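Local coordinates for kappa-carrageenase (Zobellia galactanivorans, PDB 5OCR), which probably hydrolyses kappa-carrageenan, a sulfated galactan of red algae, through the glycoside hydrolase family 16 domain that makes up most of this chain, at residues A[23-27]-A[93-97]; A[164-168]-A[227-231]. All coordinates share one frame; numbering follows the deposited sequence.

Interaction 1 (A[23-27]-A[93-97])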
ATOM      1  N   ILE A  23       2.030  11.121 -18.948  1.00 22.39           N
ATOM      2  CA  ILE A  23       2.360   9.861 -18.346  1.00 23.28           C
ATOM      3  C   ILE A  23       3.865   9.754 -18.105  1.00 22.48           C
ATOM      4  O   ILE A  23       4.670  10.328 -18.910  1.00 25.39           O
ATOM      5  CB  ILE A  23       1.782   8.677 -19.133  1.00 26.08           C
ATOM      6  CG1 ILE A  23       1.656   7.479 -18.132  1.00 25.73           C
ATOM      7  CG2 ILE A  23       2.607   8.497 -20.430  1.00 24.98           C
ATOM      8  CD1 ILE A  23       0.501   6.521 -18.323  1.00 31.99           C
ATOM      9  N   LYS A  24       4.245   9.126 -16.970  1.00 22.11           N
ATOM     10  CA  LYS A  24       5.636   8.958 -16.568  1.00 22.71           C
ATOM     11  C   LYS A  24       5.928   7.463 -16.574  1.00 24.31           C
ATOM     12  O   LYS A  24       5.513   6.730 -15.655  1.00 23.74           O
ATOM     13  CB  LYS A  24       5.849   9.601 -15.189  1.00 24.14           C
ATOM     14  CG  LYS A  24       5.587  11.127 -15.163  1.00 27.50           C
ATOM     15  CD  LYS A  24       6.311  11.947 -16.239  1.00 34.69           C
ATOM     16  CE  LYS A  24       7.742  12.263 -15.884  1.00 43.21           C
ATOM     17  NZ  LYS A  24       8.142  13.397 -16.763  1.00 51.68           N
ATOM     18  N   TRP A  25       6.551   6.982 -17.676  1.00 23.75           N
ATOM     19  CA  TRP A  25       6.893   5.589 -17.803  1.00 23.80           C
ATOM     20  C   TRP A  25       7.809   5.032 -16.728  1.00 24.47           C
ATOM     21  O   TRP A  25       7.720   3.862 -16.447  1.00 22.81           O
ATOM     22  CB  TRP A  25       7.391   5.307 -19.224  1.00 26.44           C
ATOM     23  CG  TRP A  25       6.195   5.328 -20.124  1.00 29.43           C
ATOM     24  CD1 TRP A  25       5.804   6.346 -21.061  1.00 31.51           C
ATOM     25  CD2 TRP A  25       5.123   4.325 -20.154  1.00 32.46           C
ATOM     26  NE1 TRP A  25       4.626   6.007 -21.654  1.00 33.71           N
ATOM     27  CE2 TRP A  25       4.135   4.806 -21.134  1.00 33.44           C
ATOM     28  CE3 TRP A  25       4.887   3.091 -19.474  1.00 31.68           C
ATOM     29  CZ2 TRP A  25       2.999   4.066 -21.444  1.00 35.93           C
ATOM     30  CZ3 TRP A  25       3.685   2.381 -19.761  1.00 35.44           C
ATOM     31  CH2 TRP A  25       2.783   2.846 -20.727  1.00 35.30           C
ATOM     32  N   SER A  26       8.565   5.889 -16.001  1.00 23.41           N
ATOM     33  CA  SER A  26       9.397   5.361 -14.906  1.00 23.33           C
ATOM     34  C   SER A  26       8.656   4.771 -13.737  1.00 23.70           C
ATOM     35  O   SER A  26       9.269   4.107 -12.892  1.00 25.75           O
ATOM     36  CB  SER A  26      10.346   6.438 -14.382  1.00 24.89           C
ATOM     37  OG  SER A  26       9.532   7.561 -14.103  1.00 25.95           O
ATOM     38  N   ALA A  27       7.323   4.965 -13.646  1.00 21.50           N
ATOM     39  CA  ALA A  27       6.623   4.174 -12.637  1.00 21.89           C
ATOM     40  C   ALA A  27       5.278   3.758 -13.195  1.00 21.13           C
ATOM     41  O   ALA A  27       4.289   3.593 -12.456  1.00 22.09           O
ATOM     42  CB  ALA A  27       6.383   4.976 -11.310  1.00 22.90           C
ATOM     43  N   SER A  93       8.780   1.396  -7.092  1.00 18.34           N
ATOM     44  CA  SER A  93       9.530   2.084  -8.162  1.00 18.62           C
ATOM     45  C   SER A  93      10.923   2.568  -7.678  1.00 18.99           C
ATOM     46  O   SER A  93      11.073   3.123  -6.547  1.00 19.39           O
ATOM     47  CB  SER A  93       8.754   3.250  -8.777  1.00 17.64           C
ATOM     48  OG  SER A  93       8.523   4.279  -7.799  1.00 19.03           O
ATOM     49  N   TYR A  94      11.922   2.469  -8.546  1.00 18.91           N
ATOM     50  CA  TYR A  94      13.141   3.205  -8.210  0.50 18.35           C
ATOM     51  C   TYR A  94      12.891   4.714  -8.223  1.00 18.92           C
ATOM     52  O   TYR A  94      13.471   5.466  -7.390  1.00 18.98           O
ATOM     53  CB  TYR A  94      14.283   2.859  -9.164  0.50 18.27           C
ATOM     54  CG  TYR A  94      14.953   1.598  -8.767  0.50 18.37           C
ATOM     55  CD1 TYR A  94      15.949   1.579  -7.822  0.50 18.35           C
ATOM     56  CD2 TYR A  94      14.595   0.400  -9.371  0.50 18.19           C
ATOM     57  CE1 TYR A  94      16.553   0.378  -7.466  0.50 18.73           C
ATOM     58  CE2 TYR A  94      15.183  -0.784  -9.032  0.50 18.28           C
ATOM     59  CZ  TYR A  94      16.143  -0.800  -8.068  0.50 18.40           C
ATOM     60  OH  TYR A  94      16.688  -1.965  -7.713  0.50 18.79           O
ATOM     61  N   GLN A  95      12.105   5.175  -9.175  1.00 18.37           N
ATOM     62  CA  GLN A  95      11.872   6.621  -9.362  1.00 19.43           C
ATOM     63  C   GLN A  95      10.964   7.182  -8.219  1.00 19.96           C
ATOM     64  O   GLN A  95       9.967   6.519  -7.863  1.00 20.61           O
ATOM     65  CB  GLN A  95      11.223   6.909 -10.721  1.00 21.45           C
ATOM     66  CG  GLN A  95      11.002   8.378 -10.974  1.00 23.65           C
ATOM     67  CD  GLN A  95      12.236   9.179 -11.001  1.00 26.96           C
ATOM     68  OE1 GLN A  95      13.249   8.775 -11.618  1.00 29.65           O
ATOM     69  NE2 GLN A  95      12.204  10.333 -10.333  1.00 26.34           N
ATOM     70  N   LYS A  96      11.295   8.360  -7.714  1.00 18.57           N
ATOM     71  CA  LYS A  96      10.436   9.038  -6.663  1.00 19.03           C
ATOM     72  C   LYS A  96       9.647  10.145  -7.302  1.00 18.91           C
ATOM     73  O   LYS A  96      10.073  10.761  -8.324  1.00 21.28           O
ATOM     74  CB  LYS A  96      11.355   9.663  -5.586  1.00 19.37           C
ATOM     75  CG  LYS A  96      12.029   8.573  -4.736  1.00 20.81           C
ATOM     76  CD  LYS A  96      13.062   9.250  -3.816  1.00 22.50           C
ATOM     77  CE  LYS A  96      13.944   8.193  -3.099  1.00 23.29           C
ATOM     78  NZ  LYS A  96      13.227   7.574  -1.942  1.00 22.85           N
ATOM     79  N   PHE A  97       8.496  10.471  -6.700  1.00 19.28           N
ATOM     80  CA  PHE A  97       7.679  11.562  -7.198  1.00 19.96           C
ATOM     81  C   PHE A  97       7.109  12.283  -5.977  1.00 20.87           C
ATOM     82  O   PHE A  97       7.036  11.753  -4.930  1.00 21.67           O
ATOM     83  CB  PHE A  97       6.409  10.986  -7.920  1.00 20.26           C
ATOM     84  CG  PHE A  97       6.736  10.146  -9.111  1.00 21.19           C
ATOM     85  CD1 PHE A  97       6.760  10.713 -10.380  1.00 21.42           C
ATOM     86  CD2 PHE A  97       7.076   8.782  -8.936  1.00 22.11           C
ATOM     87  CE1 PHE A  97       7.105   9.902 -11.478  1.00 22.39           C
ATOM     88  CE2 PHE A  97       7.414   7.986 -10.010  1.00 22.40           C
ATOM     89  CZ  PHE A  97       7.429   8.553 -11.280  1.00 21.39           C
TER
HETATM   90  O   HOH W   1      11.341   3.488 -11.596  1.00 18.44           O
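The Phe97 ring lies with its outer end against Ala27, whose CB comes 3.4 Å from CE2, in a corner of the beta-jellyroll of this family 16 glycoside hydrolase. Three residues of the loop that follows strand 21-23 gather round that end of the ring, each at a slant to its plane. Ala27 CB reaches CE2 and CZ, Lys24 touches CE1 through CB, 3.9 Å away, and Ser26 sets OG beside CZ. The lysine chain then bends at its second and third torsions and carries its amine away from the ring. What packs on the phenyl group is therefore the first carbons of the lysine side chain. With CG anti to the carbonyl carbon (chi1 -62°), Phe97 swings its ring back toward the loop, and Val235 and Val282 of the neighbouring strands also touch it.

Nearer the surface, Gln95 lays its CB and CG alongside Ser26, CG coming 3.6 Å from OG. No direct hydrogen bond joins 23-27 to 93-97. Instead, a water donates to Ser26 O over a short 2.5 Å and accepts from Gln95 N, linking the two backbones. The chain turns its corner at Tyr94 and Gln95, where Ser93 OG binds back to Gln95 O over 2.7 Å. Beyond the corner, the Gln95 amide turns onto the backbone of the next residue: NE2 donates to Lys96 O at 3.0 Å, on a lone pair of that carbonyl.

Interaction 2 (A[164-168]-A[227-231])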
ATOM      1  N   LEU A 164      -3.381   8.687   5.473  1.00 16.49           N
ATOM      2  CA  LEU A 164      -2.071   9.339   5.407  1.00 16.75           C
ATOM      3  C   LEU A 164      -1.271   9.071   6.675  1.00 17.45           C
ATOM      4  O   LEU A 164      -1.839   9.008   7.763  1.00 17.48           O
ATOM      5  CB  LEU A 164      -2.247  10.849   5.412  1.00 16.44           C
ATOM      6  CG  LEU A 164      -2.984  11.353   4.156  1.00 17.19           C
ATOM      7  CD1 LEU A 164      -3.468  12.805   4.324  1.00 17.74           C
ATOM      8  CD2 LEU A 164      -2.237  11.119   2.879  1.00 17.72           C
ATOM      9  N   HIS A 165       0.056   9.001   6.540  1.00 17.35           N
ATOM     10  CA  HIS A 165       0.917   8.741   7.724  1.00 18.84           C
ATOM     11  C   HIS A 165       2.102   9.664   7.554  1.00 18.91           C
ATOM     12  O   HIS A 165       2.547   9.921   6.447  1.00 17.92           O
ATOM     13  CB  HIS A 165       1.477   7.324   7.754  1.00 19.47           C
ATOM     14  CG  HIS A 165       0.444   6.243   7.796  1.00 20.53           C
ATOM     15  ND1 HIS A 165       0.155   5.547   8.951  1.00 20.69           N
ATOM     16  CD2 HIS A 165      -0.389   5.734   6.795  1.00 21.05           C
ATOM     17  CE1 HIS A 165      -0.812   4.643   8.682  1.00 21.32           C
ATOM     18  NE2 HIS A 165      -1.131   4.756   7.350  1.00 21.90           N
ATOM     19  N   ALA A 166       2.585  10.203   8.672  1.00 19.07           N
ATOM     20  CA  ALA A 166       3.866  10.931   8.616  1.00 19.42           C
ATOM     21  C   ALA A 166       4.654  10.823   9.910  1.00 19.72           C
ATOM     22  O   ALA A 166       4.149  10.488  10.925  1.00 18.66           O
ATOM     23  CB  ALA A 166       3.611  12.423   8.349  1.00 19.30           C
ATOM     24  N   VAL A 167       5.948  11.192   9.850  1.00 18.79           N
ATOM     25  CA  VAL A 167       6.683  11.445  11.096  1.00 19.06           C
ATOM     26  C   VAL A 167       7.140  12.885  10.952  1.00 18.70           C
ATOM     27  O   VAL A 167       7.546  13.277   9.859  1.00 18.95           O
ATOM     28  CB  VAL A 167       7.964  10.568  11.101  1.00 18.75           C
ATOM     29  CG1 VAL A 167       8.893  10.901  12.311  1.00 19.29           C
ATOM     30  CG2 VAL A 167       7.539   9.093  11.171  1.00 20.25           C
ATOM     31  N   VAL A 168       6.992  13.663  12.028  1.00 20.50           N
ATOM     32  CA  VAL A 168       7.319  15.104  12.020  1.00 22.47           C
ATOM     33  C   VAL A 168       8.350  15.318  13.105  1.00 23.51           C
ATOM     34  O   VAL A 168       8.202  14.725  14.199  1.00 24.23           O
ATOM     35  CB  VAL A 168       6.039  15.892  12.269  1.00 24.61           C
ATOM     36  CG1 VAL A 168       6.353  17.399  12.420  1.00 26.40           C
ATOM     37  CG2 VAL A 168       5.173  15.696  11.044  1.00 26.61           C
ATOM     38  N   LYS A 227      -0.785  18.577   4.392  1.00 22.30           N
ATOM     39  CA  LYS A 227      -0.043  19.246   5.445  1.00 24.79           C
ATOM     40  C   LYS A 227       1.413  18.863   5.402  1.00 24.62           C
ATOM     41  O   LYS A 227       2.275  19.737   5.471  1.00 28.86           O
ATOM     42  CB  LYS A 227      -0.629  18.877   6.817  1.00 26.39           C
ATOM     43  CG  LYS A 227      -0.165  19.740   7.927  1.00 32.11           C
ATOM     44  CD  LYS A 227      -1.262  19.590   9.016  1.00 33.46           C
ATOM     45  CE  LYS A 227      -0.776  20.136  10.317  1.00 40.83           C
ATOM     46  NZ  LYS A 227      -1.928  19.806  11.208  1.00 39.68           N
ATOM     47  N   TYR A 228       1.679  17.566   5.317  1.00 23.64           N
ATOM     48  CA  TYR A 228       3.059  17.073   5.534  1.00 22.57           C
ATOM     49  C   TYR A 228       3.661  16.398   4.336  1.00 25.37           C
ATOM     50  O   TYR A 228       4.844  16.142   4.358  1.00 29.79           O
ATOM     51  CB  TYR A 228       3.039  16.086   6.683  1.00 21.66           C
ATOM     52  CG  TYR A 228       2.660  16.693   7.999  1.00 22.28           C
ATOM     53  CD1 TYR A 228       3.328  17.822   8.490  1.00 23.24           C
ATOM     54  CD2 TYR A 228       1.640  16.113   8.780  1.00 22.89           C
ATOM     55  CE1 TYR A 228       2.973  18.368   9.755  1.00 24.80           C
ATOM     56  CE2 TYR A 228       1.291  16.634  10.010  1.00 23.68           C
ATOM     57  CZ  TYR A 228       1.911  17.778  10.474  1.00 25.50           C
ATOM     58  OH  TYR A 228       1.528  18.273  11.724  1.00 30.24           O
ATOM     59  N   TRP A 229       2.847  16.079   3.310  1.00 22.91           N
ATOM     60  CA  TRP A 229       3.176  15.113   2.261  1.00 20.71           C
ATOM     61  C   TRP A 229       3.805  15.759   1.050  1.00 21.64           C
ATOM     62  O   TRP A 229       3.237  15.763  -0.090  1.00 20.12           O
ATOM     63  CB  TRP A 229       1.917  14.254   1.927  1.00 19.66           C
ATOM     64  CG  TRP A 229       1.524  13.567   3.179  1.00 19.62           C
ATOM     65  CD1 TRP A 229       2.027  12.346   3.642  1.00 19.23           C
ATOM     66  CD2 TRP A 229       0.602  14.051   4.215  1.00 18.86           C
ATOM     67  NE1 TRP A 229       1.504  12.053   4.880  1.00 18.75           N
ATOM     68  CE2 TRP A 229       0.662  13.080   5.298  1.00 19.19           C
ATOM     69  CE3 TRP A 229      -0.226  15.209   4.363  1.00 19.43           C
ATOM     70  CZ2 TRP A 229      -0.108  13.264   6.500  1.00 18.89           C
ATOM     71  CZ3 TRP A 229      -0.974  15.381   5.582  1.00 19.04           C
ATOM     72  CH2 TRP A 229      -0.905  14.427   6.580  1.00 20.09           C
ATOM     73  N   HIS A 230       4.987  16.335   1.322  1.00 22.29           N
ATOM     74  CA  HIS A 230       5.713  17.092   0.345  1.00 22.41           C
ATOM     75  C   HIS A 230       7.062  16.516   0.121  1.00 23.00           C
ATOM     76  O   HIS A 230       7.922  17.250  -0.395  1.00 26.29           O
ATOM     77  CB  HIS A 230       5.834  18.578   0.742  1.00 23.86           C
ATOM     78  CG  HIS A 230       4.484  19.211   1.084  1.00 23.41           C
ATOM     79  ND1 HIS A 230       3.647  19.628   0.137  1.00 22.58           N
ATOM     80  CD2 HIS A 230       3.848  19.451   2.303  1.00 23.58           C
ATOM     81  CE1 HIS A 230       2.543  20.164   0.689  1.00 21.12           C
ATOM     82  NE2 HIS A 230       2.640  20.019   2.011  1.00 22.21           N
ATOM     83  N   ARG A 231       7.331  15.285   0.537  1.00 21.78           N
ATOM     84  CA  ARG A 231       8.677  14.703   0.320  0.50 21.95           C
ATOM     85  C   ARG A 231       8.608  13.779  -0.923  1.00 21.09           C
ATOM     86  O   ARG A 231       7.534  13.306  -1.276  1.00 21.88           O
ATOM     87  CB  ARG A 231       9.068  13.869   1.547  0.50 23.75           C
ATOM     88  CG  ARG A 231       9.259  14.715   2.815  0.50 25.00           C
ATOM     89  CD  ARG A 231       9.601  13.827   4.007  0.50 26.72           C
ATOM     90  NE  ARG A 231      10.565  12.789   3.744  0.50 29.38           N
ATOM     91  CZ  ARG A 231      11.882  12.979   3.771  0.50 30.49           C
ATOM     92  NH1 ARG A 231      12.368  14.174   4.055  0.50 30.28           N
ATOM     93  NH2 ARG A 231      12.706  11.965   3.551  0.50 30.64           N
TER
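Trp229 and His165 are joined by the one direct hydrogen bond between 164-168 and 227-231, a side-chain donor meeting a backbone carbonyl. Indole NE1 gives its proton to His165 O over 2.8 Å, nearly straight at 163°. The oxygen lies close to the indole plane, whereas the donor stands well above the carbonyl plane, away from the lone-pair directions. This bond gives the buried indole N-H its acceptor and helps fix the ring's rotation.

The CH-pi contacts pair each aromatic ring with a branch from the strand. Leu164 CD1 sits over the six-membered ring of Trp229, 3.8 Å from its centroid, while CB presses nearer the rim, 3.4 Å from CZ2. Tyr228 CB covers the opposite indole face. Val168 CG2, turned anti to its own carbonyl carbon, stands 3.7 Å from the Tyr228 centroid and only 12° off the normal; Lys227 CG covers the other face of that phenol ring.

Plain apolar contact fills in between: Ala166 CB meets Tyr228 CB at 4.1 Å and also approaches the indole. Alternate strand residues Leu164, Ala166 and Val168 thus present one side to the loop. Shortening Trp229 to an alanine is likely to leave His165 O without this donor and to open a gap beneath Leu164.

Trp229 is the centre of an inverse gamma turn in the loop between strands 219-225 and 233-241. Ile212 of strand 211-216 touches both Leu164 and Trp229, and strand 134-144 pairs with strand 159-170, which carries the Leu164 to Val168 segment of the jellyroll.

In the fold
Interactions 1 and 2 illustrate how a jellyroll joins loops to strands at separate places in one fold. Their centres are 20 Å apart, and each lies about 16 Å from the centre of the chain; their nearest atoms, about 4 Å apart, do not touch. They follow in series, interaction 1 closing before interaction 2 opens. Strand 233-241 connects the two regions: it pairs with strand 86-97, which belongs to interaction 1, and follows the 227-231 loop of interaction 2. Interaction 1 brings the loop after the N-terminal strand 21-23 against a strand corner, whereas interaction 2 holds a later connecting loop against strand 159-170. Together they tie chain-distant parts into the same catalytic-domain framework.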